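SAM-dependent methyltransferase (PDB 3D2L) probably transfers methyl groups from S-adenosylmethionine to an acceptor, using a Rossmann-like methyltransferase domain. Local coordinates at residues 7-12 with 67-72; 111-116 with 197-202; 141-146 with 172-177. One frame throughout, in Å; residues are numbered along the deposited sequence.

Contact 1 (7-12 with 67-72)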
loop_
_atom_site.group_PDB
_atom_site.type_symbol
_atom_site.label_atom_id
_atom_site.label_comp_id
_atom_site.label_asym_id
_atom_site.label_seq_id
_atom_site.Cartn_x
_atom_site.Cartn_y
_atom_site.Cartn_z
ATOM N N PHE A 7 -0.508 16.731 -10.507
ATOM C CA PHE A 7 -1.501 16.502 -9.456
ATOM C C PHE A 7 -1.027 15.521 -8.378
ATOM O O PHE A 7 -1.328 15.722 -7.203
ATOM C CB PHE A 7 -2.824 15.998 -10.077
ATOM C CG PHE A 7 -3.846 15.538 -9.055
ATOM C CD1 PHE A 7 -4.668 16.454 -8.407
ATOM C CD2 PHE A 7 -3.986 14.193 -8.745
ATOM C CE1 PHE A 7 -5.605 16.034 -7.454
ATOM C CE2 PHE A 7 -4.924 13.771 -7.800
ATOM C CZ PHE A 7 -5.736 14.697 -7.158
ATOM N N ALA A 8 -0.289 14.479 -8.779
ATOM C CA ALA A 8 0.165 13.444 -7.849
ATOM C C ALA A 8 0.885 13.962 -6.585
ATOM O O ALA A 8 0.827 13.291 -5.546
ATOM C CB ALA A 8 1.015 12.396 -8.570
ATOM N N TYR A 9 1.529 15.131 -6.643
ATOM C CA TYR A 9 2.159 15.705 -5.418
ATOM C C TYR A 9 1.203 16.009 -4.241
ATOM O O TYR A 9 1.634 16.069 -3.072
ATOM C CB TYR A 9 3.038 16.923 -5.730
ATOM C CG TYR A 9 4.357 16.478 -6.328
ATOM C CD1 TYR A 9 5.303 15.782 -5.541
ATOM C CD2 TYR A 9 4.659 16.714 -7.671
ATOM C CE1 TYR A 9 6.520 15.342 -6.081
ATOM C CE2 TYR A 9 5.877 16.288 -8.217
ATOM C CZ TYR A 9 6.799 15.597 -7.420
ATOM O OH TYR A 9 7.990 15.165 -7.973
ATOM N N VAL A 10 -0.082 16.177 -4.534
ATOM C CA VAL A 10 -1.049 16.412 -3.475
ATOM C C VAL A 10 -1.091 15.191 -2.527
ATOM O O VAL A 10 -1.417 15.321 -1.329
ATOM C CB VAL A 10 -2.468 16.736 -4.030
ATOM C CG1 VAL A 10 -2.382 17.897 -5.004
ATOM C CG2 VAL A 10 -3.128 15.488 -4.659
ATOM N N TYR A 11 -0.766 14.012 -3.060
ATOM C CA TYR A 11 -0.725 12.803 -2.238
ATOM C C TYR A 11 0.500 12.815 -1.338
ATOM O O TYR A 11 0.422 12.392 -0.189
ATOM C CB TYR A 11 -0.755 11.535 -3.084
ATOM C CG TYR A 11 -2.071 11.328 -3.778
ATOM C CD1 TYR A 11 -3.232 11.053 -3.042
ATOM C CD2 TYR A 11 -2.168 11.389 -5.169
ATOM C CE1 TYR A 11 -4.460 10.853 -3.682
ATOM C CE2 TYR A 11 -3.387 11.189 -5.817
ATOM C CZ TYR A 11 -4.520 10.921 -5.066
ATOM O OH TYR A 11 -5.709 10.716 -5.709
ATOM N N ASP A 12 1.621 13.317 -1.841
ATOM C CA ASP A 12 2.829 13.363 -1.023
ATOM C C ASP A 12 2.659 14.325 0.144
ATOM O O ASP A 12 3.164 14.070 1.253
ATOM C CB ASP A 12 4.051 13.674 -1.875
ATOM C CG ASP A 12 4.516 12.449 -2.676
ATOM O OD1 ASP A 12 3.815 11.422 -2.640
ATOM O OD2 ASP A 12 5.580 12.479 -3.314
ATOM N N LEU A 67 3.609 7.153 -10.770
ATOM C CA LEU A 67 4.927 6.566 -11.126
ATOM C C LEU A 67 5.877 7.578 -11.728
ATOM O O LEU A 67 7.088 7.467 -11.561
ATOM C CB LEU A 67 4.781 5.313 -12.005
ATOM C CG LEU A 67 4.055 4.155 -11.336
ATOM C CD1 LEU A 67 4.116 2.892 -12.240
ATOM C CD2 LEU A 67 4.590 3.848 -9.943
ATOM N N GLU A 68 5.337 8.599 -12.389
ATOM C CA GLU A 68 6.148 9.686 -12.918
ATOM C C GLU A 68 6.825 10.463 -11.794
ATOM O O GLU A 68 7.999 10.797 -11.879
ATOM C CB GLU A 68 5.303 10.627 -13.761
ATOM C CG GLU A 68 4.947 10.041 -15.116
ATOM C CD GLU A 68 3.903 10.872 -15.883
ATOM O OE1 GLU A 68 3.713 12.063 -15.558
ATOM O OE2 GLU A 68 3.288 10.311 -16.819
ATOM N N ILE A 69 6.067 10.751 -10.736
ATOM C CA ILE A 69 6.612 11.442 -9.561
ATOM C C ILE A 69 7.619 10.527 -8.859
ATOM O O ILE A 69 8.692 10.964 -8.500
ATOM C CB ILE A 69 5.513 11.824 -8.584
ATOM C CG1 ILE A 69 4.466 12.744 -9.244
ATOM C CG2 ILE A 69 6.109 12.502 -7.372
ATOM C CD1 ILE A 69 4.988 13.948 -9.843
ATOM N N ALA A 70 7.266 9.257 -8.681
ATOM C CA ALA A 70 8.160 8.236 -8.100
ATOM C C ALA A 70 9.523 8.258 -8.802
ATOM O O ALA A 70 10.602 8.376 -8.159
ATOM C CB ALA A 70 7.509 6.842 -8.166
ATOM N N GLN A 71 9.480 8.210 -10.124
ATOM C CA GLN A 71 10.714 8.207 -10.926
ATOM C C GLN A 71 11.525 9.475 -10.789
ATOM O O GLN A 71 12.738 9.428 -10.643
ATOM C CB GLN A 71 10.373 7.970 -12.391
ATOM C CG GLN A 71 11.556 8.024 -13.323
ATOM C CD GLN A 71 11.132 7.812 -14.737
ATOM O OE1 GLN A 71 10.275 6.958 -15.004
ATOM N NE2 GLN A 71 11.695 8.598 -15.666
ATOM N N GLU A 72 10.865 10.627 -10.857
ATOM C CA GLU A 72 11.561 11.893 -10.700
ATOM C C GLU A 72 12.269 11.992 -9.348
ATOM O O GLU A 72 13.406 12.430 -9.288
ATOM C CB GLU A 72 10.616 13.057 -10.985
ATOM C CG GLU A 72 10.349 13.157 -12.501
ATOM C CD GLU A 72 9.441 14.327 -12.933
ATOM O OE1 GLU A 72 8.421 14.597 -12.257
ATOM O OE2 GLU A 72 9.731 14.914 -14.003
#

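Contact 2 (111-116 with 197-202)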
loop_
_atom_site.group_PDB
_atom_site.type_symbol
_atom_site.label_atom_id
_atom_site.label_comp_id
_atom_site.label_asym_id
_atom_site.label_seq_id
_atom_site.Cartn_x
_atom_site.Cartn_y
_atom_site.Cartn_z
ATOM N N GLN A 111 -11.427 -4.644 -4.788
ATOM C CA GLN A 111 -12.855 -4.549 -4.546
ATOM C C GLN A 111 -13.588 -5.839 -4.272
ATOM O O GLN A 111 -14.632 -5.806 -3.630
ATOM C CB GLN A 111 -13.503 -3.815 -5.728
ATOM C CG GLN A 111 -12.951 -2.380 -5.853
ATOM C CD GLN A 111 -13.759 -1.497 -6.791
ATOM O OE1 GLN A 111 -14.687 -1.964 -7.487
ATOM N NE2 GLN A 111 -13.393 -0.213 -6.839
ATOM N N THR A 112 -13.058 -6.964 -4.744
ATOM C CA THR A 112 -13.760 -8.235 -4.585
ATOM C C THR A 112 -12.846 -9.267 -3.961
ATOM O O THR A 112 -11.646 -9.065 -3.826
ATOM C CB THR A 112 -14.260 -8.776 -5.948
ATOM O OG1 THR A 112 -13.151 -8.954 -6.835
ATOM C CG2 THR A 112 -15.229 -7.808 -6.600
ATOM N N GLU A 113 -13.455 -10.355 -3.537
ATOM C CA GLU A 113 -12.730 -11.496 -3.017
ATOM C C GLU A 113 -11.861 -12.075 -4.133
ATOM O O GLU A 113 -10.687 -12.379 -3.915
ATOM C CB GLU A 113 -13.712 -12.501 -2.436
ATOM C CG GLU A 113 -14.553 -11.849 -1.285
ATOM C CD GLU A 113 -15.480 -12.813 -0.570
ATOM O OE1 GLU A 113 -15.210 -14.039 -0.612
ATOM O OE2 GLU A 113 -16.451 -12.338 0.068
ATOM N N ALA A 114 -12.413 -12.146 -5.343
ATOM C CA ALA A 114 -11.674 -12.654 -6.513
ATOM C C ALA A 114 -10.415 -11.882 -6.777
ATOM O O ALA A 114 -9.381 -12.472 -7.078
ATOM C CB ALA A 114 -12.580 -12.659 -7.772
ATOM N N ASP A 115 -10.489 -10.555 -6.675
ATOM C CA ASP A 115 -9.330 -9.687 -6.873
ATOM C C ASP A 115 -8.196 -10.025 -5.940
ATOM O O ASP A 115 -7.009 -9.966 -6.331
ATOM C CB ASP A 115 -9.691 -8.206 -6.588
ATOM C CG ASP A 115 -10.693 -7.611 -7.542
ATOM O OD1 ASP A 115 -10.890 -8.074 -8.673
ATOM O OD2 ASP A 115 -11.254 -6.572 -7.133
ATOM N N VAL A 116 -8.532 -10.294 -4.673
ATOM C CA VAL A 116 -7.531 -10.661 -3.686
ATOM C C VAL A 116 -6.891 -12.047 -4.044
ATOM O O VAL A 116 -5.687 -12.206 -3.995
ATOM C CB VAL A 116 -8.107 -10.684 -2.234
ATOM C CG1 VAL A 116 -6.983 -10.994 -1.252
ATOM C CG2 VAL A 116 -8.782 -9.285 -1.861
ATOM N N HIS A 197 -12.215 3.677 -2.931
ATOM C CA HIS A 197 -12.937 2.602 -2.288
ATOM C C HIS A 197 -11.960 1.654 -1.640
ATOM O O HIS A 197 -11.000 1.224 -2.270
ATOM C CB HIS A 197 -13.765 1.848 -3.329
ATOM C CG HIS A 197 -14.799 2.706 -3.981
ATOM N ND1 HIS A 197 -16.028 2.946 -3.407
ATOM C CD2 HIS A 197 -14.757 3.453 -5.113
ATOM C CE1 HIS A 197 -16.711 3.779 -4.173
ATOM N NE2 HIS A 197 -15.959 4.105 -5.211
ATOM N N GLN A 198 -12.230 1.300 -0.392
ATOM C CA GLN A 198 -11.423 0.299 0.292
ATOM C C GLN A 198 -12.294 -0.713 0.992
ATOM O O GLN A 198 -13.416 -0.409 1.384
ATOM C CB GLN A 198 -10.458 0.930 1.263
ATOM C CG GLN A 198 -9.241 1.515 0.610
ATOM C CD GLN A 198 -8.242 1.975 1.640
ATOM O OE1 GLN A 198 -8.626 2.619 2.649
ATOM N NE2 GLN A 198 -6.950 1.647 1.423
ATOM N N ARG A 199 -11.775 -1.933 1.095
ATOM C CA ARG A 199 -12.488 -2.996 1.714
ATOM C C ARG A 199 -11.501 -3.919 2.425
ATOM O O ARG A 199 -10.371 -4.187 1.962
ATOM C CB ARG A 199 -13.319 -3.772 0.658
ATOM C CG ARG A 199 -14.110 -4.929 1.204
ATOM C CD ARG A 199 -14.867 -5.589 0.084
ATOM N NE ARG A 199 -15.665 -6.695 0.587
ATOM C CZ ARG A 199 -16.386 -7.475 -0.186
ATOM N NH1 ARG A 199 -16.443 -7.256 -1.495
ATOM N NH2 ARG A 199 -17.082 -8.457 0.365
ATOM N N THR A 200 -11.923 -4.379 3.589
ATOM C CA THR A 200 -11.127 -5.290 4.345
ATOM C C THR A 200 -11.965 -6.493 4.778
ATOM O O THR A 200 -13.183 -6.589 4.476
ATOM C CB THR A 200 -10.361 -4.567 5.500
ATOM O OG1 THR A 200 -9.188 -5.316 5.819
ATOM C CG2 THR A 200 -11.263 -4.357 6.758
ATOM N N TYR A 201 -11.273 -7.434 5.405
ATOM C CA TYR A 201 -11.799 -8.698 5.868
ATOM C C TYR A 201 -11.162 -9.049 7.217
ATOM O O TYR A 201 -10.076 -8.505 7.578
ATOM C CB TYR A 201 -11.457 -9.812 4.853
ATOM C CG TYR A 201 -11.980 -9.528 3.463
ATOM C CD1 TYR A 201 -11.193 -8.843 2.521
ATOM C CD2 TYR A 201 -13.261 -9.925 3.089
ATOM C CE1 TYR A 201 -11.684 -8.552 1.265
ATOM C CE2 TYR A 201 -13.736 -9.679 1.816
ATOM C CZ TYR A 201 -12.947 -8.981 0.912
ATOM O OH TYR A 201 -13.430 -8.707 -0.357
ATOM N N PRO A 202 -11.843 -9.912 8.003
ATOM C CA PRO A 202 -11.193 -10.413 9.210
ATOM C C PRO A 202 -9.858 -11.088 8.830
ATOM O O PRO A 202 -9.750 -11.674 7.764
ATOM C CB PRO A 202 -12.197 -11.431 9.749
ATOM C CG PRO A 202 -13.523 -10.951 9.252
ATOM C CD PRO A 202 -13.232 -10.395 7.883
HETATM O O HOH W 1 -10.891 0.353 -5.573
HETATM O O HOH W 2 -11.935 -7.276 -1.782
HETATM O O HOH W 3 -16.576 -10.129 -3.369
#

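Contact 3 (141-146 with 172-177)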
loop_
_atom_site.group_PDB
_atom_site.type_symbol
_atom_site.label_atom_id
_atom_site.label_comp_id
_atom_site.label_asym_id
_atom_site.label_seq_id
_atom_site.Cartn_x
_atom_site.Cartn_y
_atom_site.Cartn_z
ATOM N N TYR A 141 -11.997 -3.329 12.987
ATOM C CA TYR A 141 -12.206 -2.287 14.001
ATOM C C TYR A 141 -11.984 -0.874 13.462
ATOM O O TYR A 141 -12.757 0.036 13.771
ATOM C CB TYR A 141 -11.283 -2.546 15.203
ATOM C CG TYR A 141 -11.401 -1.541 16.327
ATOM C CD1 TYR A 141 -12.438 -1.625 17.255
ATOM C CD2 TYR A 141 -10.471 -0.530 16.478
ATOM C CE1 TYR A 141 -12.545 -0.714 18.280
ATOM C CE2 TYR A 141 -10.578 0.392 17.499
ATOM C CZ TYR A 141 -11.610 0.292 18.392
ATOM O OH TYR A 141 -11.706 1.194 19.414
ATOM N N LYS A 142 -10.931 -0.682 12.661
ATOM C CA LYS A 142 -10.645 0.623 12.042
ATOM C C LYS A 142 -11.787 1.055 11.154
ATOM O O LYS A 142 -12.222 2.206 11.185
ATOM C CB LYS A 142 -9.364 0.577 11.220
ATOM C CG LYS A 142 -9.000 1.917 10.605
ATOM C CD LYS A 142 -7.582 1.927 10.184
ATOM C CE LYS A 142 -7.118 3.267 9.659
ATOM N NZ LYS A 142 -5.616 3.208 9.404
HETATM N N MSE A 143 -12.277 0.119 10.356
HETATM C CA MSE A 143 -13.405 0.392 9.468
HETATM C C MSE A 143 -14.610 0.858 10.273
HETATM O O MSE A 143 -15.308 1.788 9.872
HETATM C CB MSE A 143 -13.801 -0.857 8.676
HETATM C CG MSE A 143 -12.675 -1.526 7.891
HETATM SE SE MSE A 143 -11.741 -0.347 6.647
HETATM C CE MSE A 143 -13.319 0.348 5.765
ATOM N N GLU A 144 -14.838 0.211 11.414
ATOM C CA GLU A 144 -16.000 0.522 12.232
ATOM C C GLU A 144 -15.829 1.764 13.121
ATOM O O GLU A 144 -16.805 2.232 13.708
ATOM C CB GLU A 144 -16.396 -0.702 13.061
ATOM C CG GLU A 144 -16.603 -2.018 12.257
ATOM C CD GLU A 144 -17.795 -2.013 11.292
ATOM O OE1 GLU A 144 -17.921 -1.090 10.464
ATOM O OE2 GLU A 144 -18.583 -2.981 11.334
ATOM N N THR A 145 -14.614 2.319 13.199
ATOM C CA THR A 145 -14.349 3.520 14.011
ATOM C C THR A 145 -13.879 4.744 13.196
ATOM O O THR A 145 -14.670 5.651 12.935
ATOM C CB THR A 145 -13.342 3.229 15.178
ATOM O OG1 THR A 145 -12.084 2.809 14.644
ATOM C CG2 THR A 145 -13.888 2.154 16.157
ATOM N N LEU A 146 -12.611 4.741 12.765
ATOM C CA LEU A 146 -11.981 5.873 12.064
ATOM C C LEU A 146 -12.553 6.172 10.677
ATOM O O LEU A 146 -12.428 7.301 10.187
ATOM C CB LEU A 146 -10.451 5.661 11.951
ATOM C CG LEU A 146 -9.703 5.579 13.292
ATOM C CD1 LEU A 146 -8.248 5.200 13.082
ATOM C CD2 LEU A 146 -9.820 6.897 14.061
ATOM N N LEU A 172 -17.441 -4.084 6.015
ATOM C CA LEU A 172 -16.042 -3.696 6.199
ATOM C C LEU A 172 -15.463 -2.947 4.990
ATOM O O LEU A 172 -14.286 -3.116 4.628
ATOM C CB LEU A 172 -15.199 -4.928 6.537
ATOM C CG LEU A 172 -15.640 -5.782 7.732
ATOM C CD1 LEU A 172 -14.641 -6.941 7.924
ATOM C CD2 LEU A 172 -15.774 -4.917 8.991
ATOM N N SER A 173 -16.293 -2.093 4.389
ATOM C CA SER A 173 -15.887 -1.264 3.252
ATOM C C SER A 173 -16.014 0.208 3.636
ATOM O O SER A 173 -16.747 0.571 4.564
ATOM C CB SER A 173 -16.727 -1.575 2.004
ATOM O OG SER A 173 -18.025 -1.021 2.105
ATOM N N VAL A 174 -15.268 1.042 2.932
ATOM C CA VAL A 174 -15.262 2.485 3.161
ATOM C C VAL A 174 -15.207 3.156 1.804
ATOM O O VAL A 174 -14.600 2.618 0.867
ATOM C CB VAL A 174 -14.043 2.948 4.036
ATOM C CG1 VAL A 174 -12.764 2.514 3.406
ATOM C CG2 VAL A 174 -13.957 4.457 4.194
ATOM N N VAL A 175 -15.909 4.290 1.699
ATOM C CA VAL A 175 -15.882 5.175 0.541
ATOM C C VAL A 175 -15.180 6.434 1.039
ATOM O O VAL A 175 -15.631 7.061 1.992
ATOM C CB VAL A 175 -17.317 5.551 0.037
ATOM C CG1 VAL A 175 -17.238 6.494 -1.146
ATOM C CG2 VAL A 175 -18.103 4.316 -0.335
ATOM N N HIS A 176 -14.028 6.755 0.455
ATOM C CA HIS A 176 -13.291 7.972 0.804
ATOM C C HIS A 176 -13.597 9.027 -0.232
ATOM O O HIS A 176 -13.190 8.878 -1.391
ATOM C CB HIS A 176 -11.772 7.733 0.758
ATOM C CG HIS A 176 -11.314 6.641 1.661
ATOM N ND1 HIS A 176 -11.477 6.686 3.027
ATOM C CD2 HIS A 176 -10.676 5.474 1.391
ATOM C CE1 HIS A 176 -10.969 5.585 3.559
ATOM N NE2 HIS A 176 -10.451 4.849 2.589
ATOM N N GLU A 177 -14.316 10.080 0.164
ATOM C CA GLU A 177 -14.630 11.187 -0.746
ATOM C C GLU A 177 -13.635 12.275 -0.474
ATOM O O GLU A 177 -13.662 12.896 0.575
ATOM C CB GLU A 177 -16.051 11.686 -0.554
ATOM C CG GLU A 177 -17.087 10.642 -0.918
ATOM C CD GLU A 177 -17.300 10.472 -2.404
ATOM O OE1 GLU A 177 -16.430 10.895 -3.207
ATOM O OE2 GLU A 177 -18.373 9.928 -2.772
HETATM O O HOH W 4 -19.417 -3.718 8.345
HETATM O O HOH W 5 -17.470 -0.562 7.061
#

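Contact 1 (7-12 with 67-72)
Tyr9 and Ile69 make the main apolar contact between helix 9-14 and helix 64-76. CG1 of Ile69 sits over one face of the tyrosine ring, 4.2 Å from its centroid and 21° off the ring normal, a CH-pi arrangement shifted from the centre toward the rim. The isoleucine can present this branch because its CG1 is anti to its own carbonyl carbon (chi1 -59°). Its CD1 and CG2 methyls also lie against the ring, but the model is too tight there for their exact placing to be trusted. A second aliphatic contact flanks the first: Ala8 CB points at helix 64-76 and reaches Ile69 CG1 at 3.5 Å, so this one methylene packs against both a methyl and a ring.

The polar groups at the border approach without bonding across it. Asp12 OD2 passes Ile69 CG2 at 4.1 Å, while its charge is met by Lys73 and its other oxygen, OD1, is hydrogen-bonded to Thr44. Glu72 OE1 stands 4.3 Å from Tyr9 OH and takes its hydrogen bond from Gln6 instead.

An alanine in place of Tyr9 would take the ring off Ile69 CG1, and a gap would be likely to open beside the isoleucine, with Ala8 CB left as its neighbour.

Helix 64-76 is the helical arm of a beta-alpha-beta crossover that joins strands 56-61 and 82-85, and Thr44 belongs to the glycine-rich turn that, in relatives, lies at the S-adenosylmethionine site. The chemistry here is an apolar centre with a charged margin: dispersion and CH-pi contacts hold the N-terminal helix against the domain, whereas Asp12, bonded to Thr44 and paired with Lys73, probably helps to set that helix relative to both the turn and helix 64-76.

Contact 2 (111-116 with 197-202)
Arg199 reaches across to Gln111 and gives the one direct hydrogen bond between the segments, NH1 to Gln111 O at 3.2 Å. The carbonyl oxygen lies close to the guanidinium plane, and the bond is moderately bent (146° at the hydrogen). An arginine chain extended all the way, with CG anti to the backbone N (chi1 180°), carries the group there. Glu113 OE2 forms a long salt bridge with Arg199 NH2, 3.9 Å away; it stands well out of the guanidinium plane, so only the charges attract and no N-H is aimed at it.

Tyr201 adds a mixed contact: its OH lies beside Glu113 CG (3.5 Å), and its CE1 touches Val116 CG2 at 4.3 Å. The same OH stands over the centre of the Arg199 guanidinium, 3.1 Å above its plane, where the angle is poor for a bond from NE. Beside them, Gln111 NE2 comes near His197 CB and donates to a water that turns weakly to His197 O. Another water lies at the edge of the Tyr201 ring, in its plane.

In fold terms, a border strand of the antiparallel four-stranded sheet, 189-199, runs out here against the start of helix 113-126, which belongs to the Rossmann-like domain.

That helix start is itself organised by a capping box. Asp115 N donates to Thr112 OG1, whose place is less sure because it crowds the aspartate, and Asp115 OD2 accepts from Thr112 N. OD2 also receives Gln111 N at 3.0 Å, on its anti lone pair, so two backbone donors hold the carboxylate and fix the peptide that carries Gln111 O. Farther out, Trp209 of helix 203-212 meets the Tyr201 ring edge-to-face and touches Glu113 and Val116.

Contact 3 (141-146 with 172-177)
Ser173 O, facing Glu144 across a water, accepts from that water at 2.8 Å; the same water donates only weakly to Glu144 OE1. A second water makes a similar link, donating to Glu144 OE2 at 3.2 Å while it accepts from Leu172 N. The glutamate is thus joined through solvent to the backbone at the start of the strand, at Leu172 and Ser173, with OE2 passing Leu172 CD2 at 4.1 Å. A bend at chi2 (-67°) turns its CD off the extended path. It was modelled in two conformers, so the bridges belong to one of them.

The apolar part is carried by Met143, a selenomethionine here, which points toward the strand; its CG comes 4.4 Å from Leu172 CB. Bends at chi2 and chi3 bring CE round to the backbone of Ser173 and to Val174, whose side chain it crosses at about a right angle. The 3.2 Å between Met143 CE and Val174 CB is tighter than carbons usually pack and, with two conformers deposited for Met143 as well, is doubtful in detail.

Helix 140-144 directly follows strand 131-138 of the main sheet, and strand 173-183 belongs to the antiparallel sheet that comes before helix 203-212. The arrangement is that of a class I methyltransferase fold carrying an inserted antiparallel sheet after its fifth parallel strand.

Contacts 2 and 3 form one region, with centres 13 Å apart. They share the antiparallel sheet, where strands 173-183 and 189-199 are neighbours: Gln198 O lies 2.8 Å from Val174 N and Thr200 N lies 2.9 Å from Leu172 O, both probable hydrogen bonds, and Thr200 packs against Met143 in the conformer given. Contact 1 stands apart, its centre 25 Å from each of theirs and its nearest atoms about 9 Å from contact 3 and about 10 Å from contact 2. It lies across the chain's centre from contact 2. Through Thr44, contact 1 is tied to the glycine-rich turn where S-adenosylmethionine binds in relatives, while contacts 2 and 3 join the inserted sheet to the Rossmann-like core.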